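Local coordinates for DUF4595 domain-containing protein (Bacteroides vulgatus, PDB 3TZG) that is of unknown function but folds as a porin-like beta barrel, consistent with a relationship to membrane barrel proteins, at residues Gly32-Tyr37 with Val42-Asp47; Gln172-Asp177 with Asp182-Phe187. One frame throughout, in Å; residues are numbered along the deposited sequence.

Contact 1 (Gly32-Tyr37 with Val42-Asp47); sequences GKIIKY and VRYEGD
Ile35 lies across from Val42, their CA atoms nearest, where strand 34-37 and residues 42-45 of strand 40-45 run antiparallel as the arms of a beta hairpin, the short segments 153° apart. One backbone bond, Val42 N to Ile35 O at 3.1 Å, ties the strands here; on its far edge strand 34-37 carries a classic beta bulge, with Ile35 and Lys36 both facing Glu27. Beyond that bond a side chain makes the connection. Tyr44 OH donates to Ile34 O over 2.7 Å, lying in the carbonyl plane and on a lone pair (C=O...O angle 135°). With chi1 at -51°, CG of Tyr44 stands anti to its own carbonyl carbon, which turns the ring toward strand 34-37. Lys33 passes over one ring face, its CD 4.2 Å from the Tyr44 centroid in a CH-pi contact. Bends at chi3 and chi4 bring Lys33 NZ to 4.4 Å from the same centroid, an off-centre cation-pi contact beside its salt bridge to Asp29. At the ring edge Ile35 CG2 meets Tyr44 CE1 at 4.3 Å. Ile34 CG2 packs against Val42 CG2 at 4.2 Å. A phenylalanine in place of Tyr44 would probably leave Ile34 O without this donor and the ring less firmly positioned beneath Lys33. The chemistry implies a mixed attachment of the Tyr44 ring: phenol to main chain, lysine hydrocarbon over the ring, and ammonium shared between aromatic face and carboxylate.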
loop_
_atom_site.group_PDB
_atom_site.type_symbol
_atom_site.label_atom_id
_atom_site.label_comp_id
_atom_site.label_asym_id
_atom_site.label_seq_id
_atom_site.Cartn_x
_atom_site.Cartn_y
_atom_site.Cartn_z
ATOM N N GLY A 32 5.401 -16.231 13.207
ATOM C CA GLY A 32 5.083 -14.808 13.177
ATOM C C GLY A 32 4.609 -14.319 11.825
ATOM O O GLY A 32 4.342 -13.121 11.657
ATOM N N LYS A 33 4.497 -15.243 10.848
ATOM C CA LYS A 33 4.037 -14.920 9.497
ATOM C C LYS A 33 2.533 -14.695 9.519
ATOM O O LYS A 33 1.836 -15.433 10.207
ATOM C CB LYS A 33 4.423 -16.028 8.506
ATOM C CG LYS A 33 5.939 -16.155 8.320
ATOM C CD LYS A 33 6.385 -17.075 7.162
ATOM C CE LYS A 33 6.452 -18.550 7.505
ATOM N NZ LYS A 33 5.118 -19.180 7.477
ATOM N N ILE A 34 2.036 -13.644 8.830
ATOM C CA ILE A 34 0.594 -13.327 8.783
ATOM C C ILE A 34 -0.076 -14.402 7.957
ATOM O O ILE A 34 0.410 -14.736 6.875
ATOM C CB ILE A 34 0.277 -11.881 8.252
ATOM C CG1 ILE A 34 -1.209 -11.498 8.511
ATOM C CG2 ILE A 34 0.713 -11.672 6.781
ATOM C CD1 ILE A 34 -1.599 -10.074 8.279
ATOM N N ILE A 35 -1.145 -14.996 8.487
ATOM C CA ILE A 35 -1.814 -16.064 7.755
ATOM C C ILE A 35 -3.259 -15.660 7.490
ATOM O O ILE A 35 -3.945 -16.343 6.726
ATOM C CB ILE A 35 -1.695 -17.443 8.452
ATOM C CG1 ILE A 35 -2.125 -17.402 9.924
ATOM C CG2 ILE A 35 -0.259 -17.976 8.303
ATOM C CD1 ILE A 35 -2.311 -18.739 10.527
ATOM N N LYS A 36 -3.691 -14.510 8.050
ATOM C CA LYS A 36 -5.030 -13.961 7.848
ATOM C C LYS A 36 -5.087 -12.460 8.179
ATOM O O LYS A 36 -4.627 -12.069 9.246
ATOM C CB LYS A 36 -6.073 -14.717 8.689
ATOM C CG LYS A 36 -7.215 -15.213 7.815
ATOM C CD LYS A 36 -8.390 -15.709 8.600
ATOM C CE LYS A 36 -9.549 -15.962 7.682
ATOM N NZ LYS A 36 -10.740 -16.473 8.412
ATOM N N TYR A 37 -5.642 -11.632 7.262
ATOM C CA TYR A 37 -5.882 -10.183 7.403
ATOM C C TYR A 37 -7.385 -9.986 7.224
ATOM O O TYR A 37 -7.871 -9.825 6.096
ATOM C CB TYR A 37 -5.030 -9.354 6.404
ATOM C CG TYR A 37 -5.182 -7.845 6.536
ATOM C CD1 TYR A 37 -6.152 -7.156 5.817
ATOM C CD2 TYR A 37 -4.313 -7.102 7.329
ATOM C CE1 TYR A 37 -6.300 -5.781 5.940
ATOM C CE2 TYR A 37 -4.448 -5.723 7.453
ATOM C CZ TYR A 37 -5.448 -5.066 6.763
ATOM O OH TYR A 37 -5.585 -3.703 6.869
ATOM N N VAL A 42 -3.457 -15.501 3.773
ATOM C CA VAL A 42 -2.114 -15.350 3.206
ATOM C C VAL A 42 -1.431 -16.735 3.263
ATOM O O VAL A 42 -1.192 -17.245 4.366
ATOM C CB VAL A 42 -1.308 -14.242 3.952
ATOM C CG1 VAL A 42 0.119 -14.140 3.424
ATOM C CG2 VAL A 42 -2.009 -12.884 3.884
ATOM N N ARG A 43 -1.169 -17.363 2.094
ATOM C CA ARG A 43 -0.523 -18.682 2.044
ATOM C C ARG A 43 0.922 -18.576 1.584
ATOM O O ARG A 43 1.243 -17.706 0.776
ATOM C CB ARG A 43 -1.273 -19.643 1.116
ATOM C CG ARG A 43 -2.709 -19.936 1.511
ATOM C CD ARG A 43 -3.434 -20.678 0.401
ATOM N NE ARG A 43 -4.886 -20.574 0.563
ATOM C CZ ARG A 43 -5.641 -19.612 0.035
ATOM N NH1 ARG A 43 -5.090 -18.664 -0.721
ATOM N NH2 ARG A 43 -6.950 -19.592 0.256
ATOM N N TYR A 44 1.792 -19.481 2.072
ATOM C CA TYR A 44 3.214 -19.504 1.703
ATOM C C TYR A 44 3.580 -20.889 1.159
ATOM O O TYR A 44 3.586 -21.878 1.901
ATOM C CB TYR A 44 4.115 -19.126 2.893
ATOM C CG TYR A 44 3.739 -17.840 3.595
ATOM C CD1 TYR A 44 2.782 -17.831 4.605
ATOM C CD2 TYR A 44 4.393 -16.648 3.307
ATOM C CE1 TYR A 44 2.435 -16.655 5.265
ATOM C CE2 TYR A 44 4.068 -15.467 3.974
ATOM C CZ TYR A 44 3.089 -15.479 4.956
ATOM O OH TYR A 44 2.746 -14.329 5.621
ATOM N N GLU A 45 3.858 -20.946 -0.151
ATOM C CA GLU A 45 4.199 -22.162 -0.875
ATOM C C GLU A 45 5.453 -21.924 -1.697
ATOM O O GLU A 45 5.396 -21.239 -2.720
ATOM C CB GLU A 45 3.020 -22.610 -1.766
ATOM N N GLY A 46 6.576 -22.467 -1.211
ATOM C CA GLY A 46 7.896 -22.372 -1.834
ATOM C C GLY A 46 8.370 -20.941 -1.930
ATOM O O GLY A 46 8.471 -20.249 -0.910
ATOM N N ASP A 47 8.575 -20.475 -3.180
ATOM C CA ASP A 47 8.986 -19.115 -3.535
ATOM C C ASP A 47 7.773 -18.183 -3.776
ATOM O O ASP A 47 7.962 -17.056 -4.235
ATOM C CB ASP A 47 9.875 -19.151 -4.790
ATOM C CG ASP A 47 11.293 -19.615 -4.509
ATOM O OD1 ASP A 47 12.023 -18.897 -3.771
ATOM O OD2 ASP A 47 11.698 -20.662 -5.069
#

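Contact 2 (Gln172-Asp177 with Asp182-Phe187)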
loop_
_atom_site.group_PDB
_atom_site.type_symbol
_atom_site.label_atom_id
_atom_site.label_comp_id
_atom_site.label_asym_id
_atom_site.label_seq_id
_atom_site.Cartn_x
_atom_site.Cartn_y
_atom_site.Cartn_z
ATOM N N GLN A 172 3.464 2.274 7.270
ATOM C CA GLN A 172 3.528 3.316 6.221
ATOM C C GLN A 172 2.546 3.010 5.123
ATOM O O GLN A 172 2.088 3.923 4.425
ATOM C CB GLN A 172 4.922 3.426 5.603
ATOM C CG GLN A 172 6.048 3.680 6.578
ATOM C CD GLN A 172 7.405 3.395 5.974
ATOM O OE1 GLN A 172 7.568 3.245 4.741
ATOM N NE2 GLN A 172 8.411 3.289 6.850
ATOM N N ALA A 173 2.224 1.695 4.950
ATOM C CA ALA A 173 1.276 1.217 3.941
ATOM C C ALA A 173 -0.098 1.852 4.126
ATOM O O ALA A 173 -0.869 1.921 3.178
ATOM C CB ALA A 173 1.162 -0.293 4.014
ATOM N N TYR A 174 -0.415 2.316 5.344
ATOM C CA TYR A 174 -1.705 2.925 5.608
ATOM C C TYR A 174 -1.717 4.397 5.197
ATOM O O TYR A 174 -2.812 4.965 5.159
ATOM C CB TYR A 174 -2.100 2.766 7.086
ATOM C CG TYR A 174 -2.507 1.349 7.444
ATOM C CD1 TYR A 174 -3.713 0.815 6.996
ATOM C CD2 TYR A 174 -1.669 0.527 8.189
ATOM C CE1 TYR A 174 -4.066 -0.504 7.265
ATOM C CE2 TYR A 174 -2.009 -0.799 8.464
ATOM C CZ TYR A 174 -3.212 -1.312 8.001
ATOM O OH TYR A 174 -3.604 -2.608 8.294
ATOM N N VAL A 175 -0.548 5.006 4.831
ATOM C CA VAL A 175 -0.494 6.428 4.428
ATOM C C VAL A 175 0.226 6.684 3.070
ATOM O O VAL A 175 0.014 7.746 2.470
ATOM C CB VAL A 175 0.179 7.312 5.495
ATOM C CG1 VAL A 175 -0.608 7.313 6.795
ATOM C CG2 VAL A 175 1.636 6.928 5.740
ATOM N N ILE A 176 1.095 5.776 2.608
ATOM C CA ILE A 176 1.843 6.062 1.363
ATOM C C ILE A 176 0.984 5.748 0.118
ATOM O O ILE A 176 -0.122 5.188 0.223
ATOM C CB ILE A 176 3.230 5.385 1.272
ATOM C CG1 ILE A 176 3.107 3.864 1.089
ATOM C CG2 ILE A 176 4.048 5.804 2.524
ATOM C CD1 ILE A 176 4.370 3.104 0.997
ATOM N N ASP A 177 1.495 6.246 -1.041
ATOM C CA ASP A 177 0.941 6.235 -2.399
ATOM C C ASP A 177 1.257 4.954 -3.107
ATOM O O ASP A 177 2.425 4.697 -3.373
ATOM C CB ASP A 177 1.577 7.404 -3.172
ATOM C CG ASP A 177 0.681 8.099 -4.155
ATOM O OD1 ASP A 177 -0.039 9.034 -3.739
ATOM O OD2 ASP A 177 0.741 7.759 -5.351
ATOM N N ASP A 182 -3.034 -5.010 -3.893
ATOM C CA ASP A 182 -1.856 -5.865 -3.973
ATOM C C ASP A 182 -0.608 -5.058 -3.570
ATOM O O ASP A 182 0.245 -5.578 -2.848
ATOM C CB ASP A 182 -1.703 -6.492 -5.368
ATOM C CG ASP A 182 -1.713 -5.526 -6.520
ATOM O OD1 ASP A 182 -2.723 -4.786 -6.666
ATOM O OD2 ASP A 182 -0.751 -5.562 -7.331
ATOM N N SER A 183 -0.538 -3.768 -3.964
ATOM C CA SER A 183 0.580 -2.908 -3.581
ATOM C C SER A 183 0.507 -2.600 -2.079
ATOM O O SER A 183 1.553 -2.531 -1.417
ATOM C CB SER A 183 0.598 -1.631 -4.409
ATOM O OG SER A 183 1.164 -1.814 -5.705
ATOM N N PHE A 184 -0.735 -2.472 -1.527
ATOM C CA PHE A 184 -0.927 -2.266 -0.100
ATOM C C PHE A 184 -0.215 -3.386 0.666
ATOM O O PHE A 184 0.664 -3.100 1.485
ATOM C CB PHE A 184 -2.419 -2.204 0.253
ATOM C CG PHE A 184 -2.694 -2.323 1.731
ATOM C CD1 PHE A 184 -2.537 -1.231 2.571
ATOM C CD2 PHE A 184 -3.080 -3.542 2.290
ATOM C CE1 PHE A 184 -2.788 -1.346 3.935
ATOM C CE2 PHE A 184 -3.325 -3.655 3.664
ATOM C CZ PHE A 184 -3.191 -2.555 4.469
ATOM N N PHE A 185 -0.550 -4.664 0.344
ATOM C CA PHE A 185 0.041 -5.839 0.971
ATOM C C PHE A 185 1.553 -5.938 0.690
ATOM O O PHE A 185 2.316 -6.288 1.604
ATOM C CB PHE A 185 -0.675 -7.105 0.516
ATOM C CG PHE A 185 -2.005 -7.252 1.206
ATOM C CD1 PHE A 185 -2.084 -7.352 2.596
ATOM C CD2 PHE A 185 -3.191 -7.268 0.476
ATOM C CE1 PHE A 185 -3.326 -7.451 3.233
ATOM C CE2 PHE A 185 -4.429 -7.372 1.121
ATOM C CZ PHE A 185 -4.484 -7.461 2.491
ATOM N N TYR A 186 1.987 -5.566 -0.527
ATOM C CA TYR A 186 3.402 -5.555 -0.879
ATOM C C TYR A 186 4.207 -4.704 0.102
ATOM O O TYR A 186 5.261 -5.151 0.534
ATOM C CB TYR A 186 3.600 -5.036 -2.310
ATOM C CG TYR A 186 5.043 -4.749 -2.667
ATOM C CD1 TYR A 186 5.879 -5.758 -3.145
ATOM C CD2 TYR A 186 5.567 -3.465 -2.552
ATOM C CE1 TYR A 186 7.197 -5.489 -3.517
ATOM C CE2 TYR A 186 6.883 -3.184 -2.921
ATOM C CZ TYR A 186 7.690 -4.196 -3.412
ATOM O OH TYR A 186 8.982 -3.920 -3.762
ATOM N N PHE A 187 3.711 -3.493 0.459
ATOM C CA PHE A 187 4.371 -2.596 1.407
ATOM C C PHE A 187 4.134 -3.034 2.847
ATOM O O PHE A 187 5.113 -3.109 3.605
ATOM C CB PHE A 187 3.935 -1.125 1.224
ATOM C CG PHE A 187 4.546 -0.519 -0.024
ATOM C CD1 PHE A 187 5.909 -0.268 -0.102
ATOM C CD2 PHE A 187 3.768 -0.250 -1.137
ATOM C CE1 PHE A 187 6.482 0.236 -1.269
ATOM C CE2 PHE A 187 4.352 0.257 -2.313
ATOM C CZ PHE A 187 5.702 0.495 -2.364
#
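Phe184 and Tyr174 meet through different first torsions: CG of Phe184 is swung anti to the backbone N (chi1 166°), while in Tyr174 it stands beside the N (chi1 -73°). In this setting Phe184 turns its edge to one face of Tyr174, the ring planes at 68° and the centroids 5.2 Å apart. This is an offset edge-to-face pair, because Phe184 CE1 sits above the rim of the Tyr174 ring and not over its centre. The closest atoms are Tyr174 CE1 and Phe184 CZ, at 3.6 Å. Another part of the phenylalanine edge is turned to the main chain, where Phe184 CD1 lies 3.6 Å from Ala173 O, near the plane of the ring.

The setting is the interior of a beta barrel. Residues 172-174 end a 3-10 segment in the long connection after strand 163-164, residues 182-187 belong to helix 181-188, and the centre of their contact lies about 1 Å from the centre of the chain, surrounded by antiparallel strands. Tyr174 touches Ile231 of strand 227-235, and Ile176 touches Leu136 of strand 136-145, so the barrel wall lies against the 172-177 connection.

Ala173 points its methyl at the helix, with its CB 4.0 Å from Phe187 CB and also in contact with Phe184 CD1. Ile176 places CD1 over one face of Phe187, 3.9 Å from the ring centroid, as a CH-pi contact. The opposite face of Phe187 carries CD2 of its chain neighbour Tyr186, so the ring lies between an aliphatic and an aromatic group. No hydrogen bond crosses between the segments; within 172-177 the backbone is tied by Gln172 O, which accepts from both Val175 N and Ile176 N.

The centres of contacts 1 and 2 lie about 17 Å apart, yet they touch through Tyr37, the last residue of segment 32-37. Its hydroxyl reaches the interior connection, where Tyr37 OH and Tyr174 OH are 2.7 Å apart, a probable hydrogen bond. The same Tyr37 OH packs on Phe184 CZ at 3.6 Å, so it meets both members of the aromatic pair in contact 2. On the helix, Phe185 adds an edge-to-face ring contact, with Tyr37 CD1 3.7 Å from Phe185 CZ. The hairpin of contact 1, in the strand wall, is thereby joined to the helix and 3-10 segment of contact 2 inside the barrel.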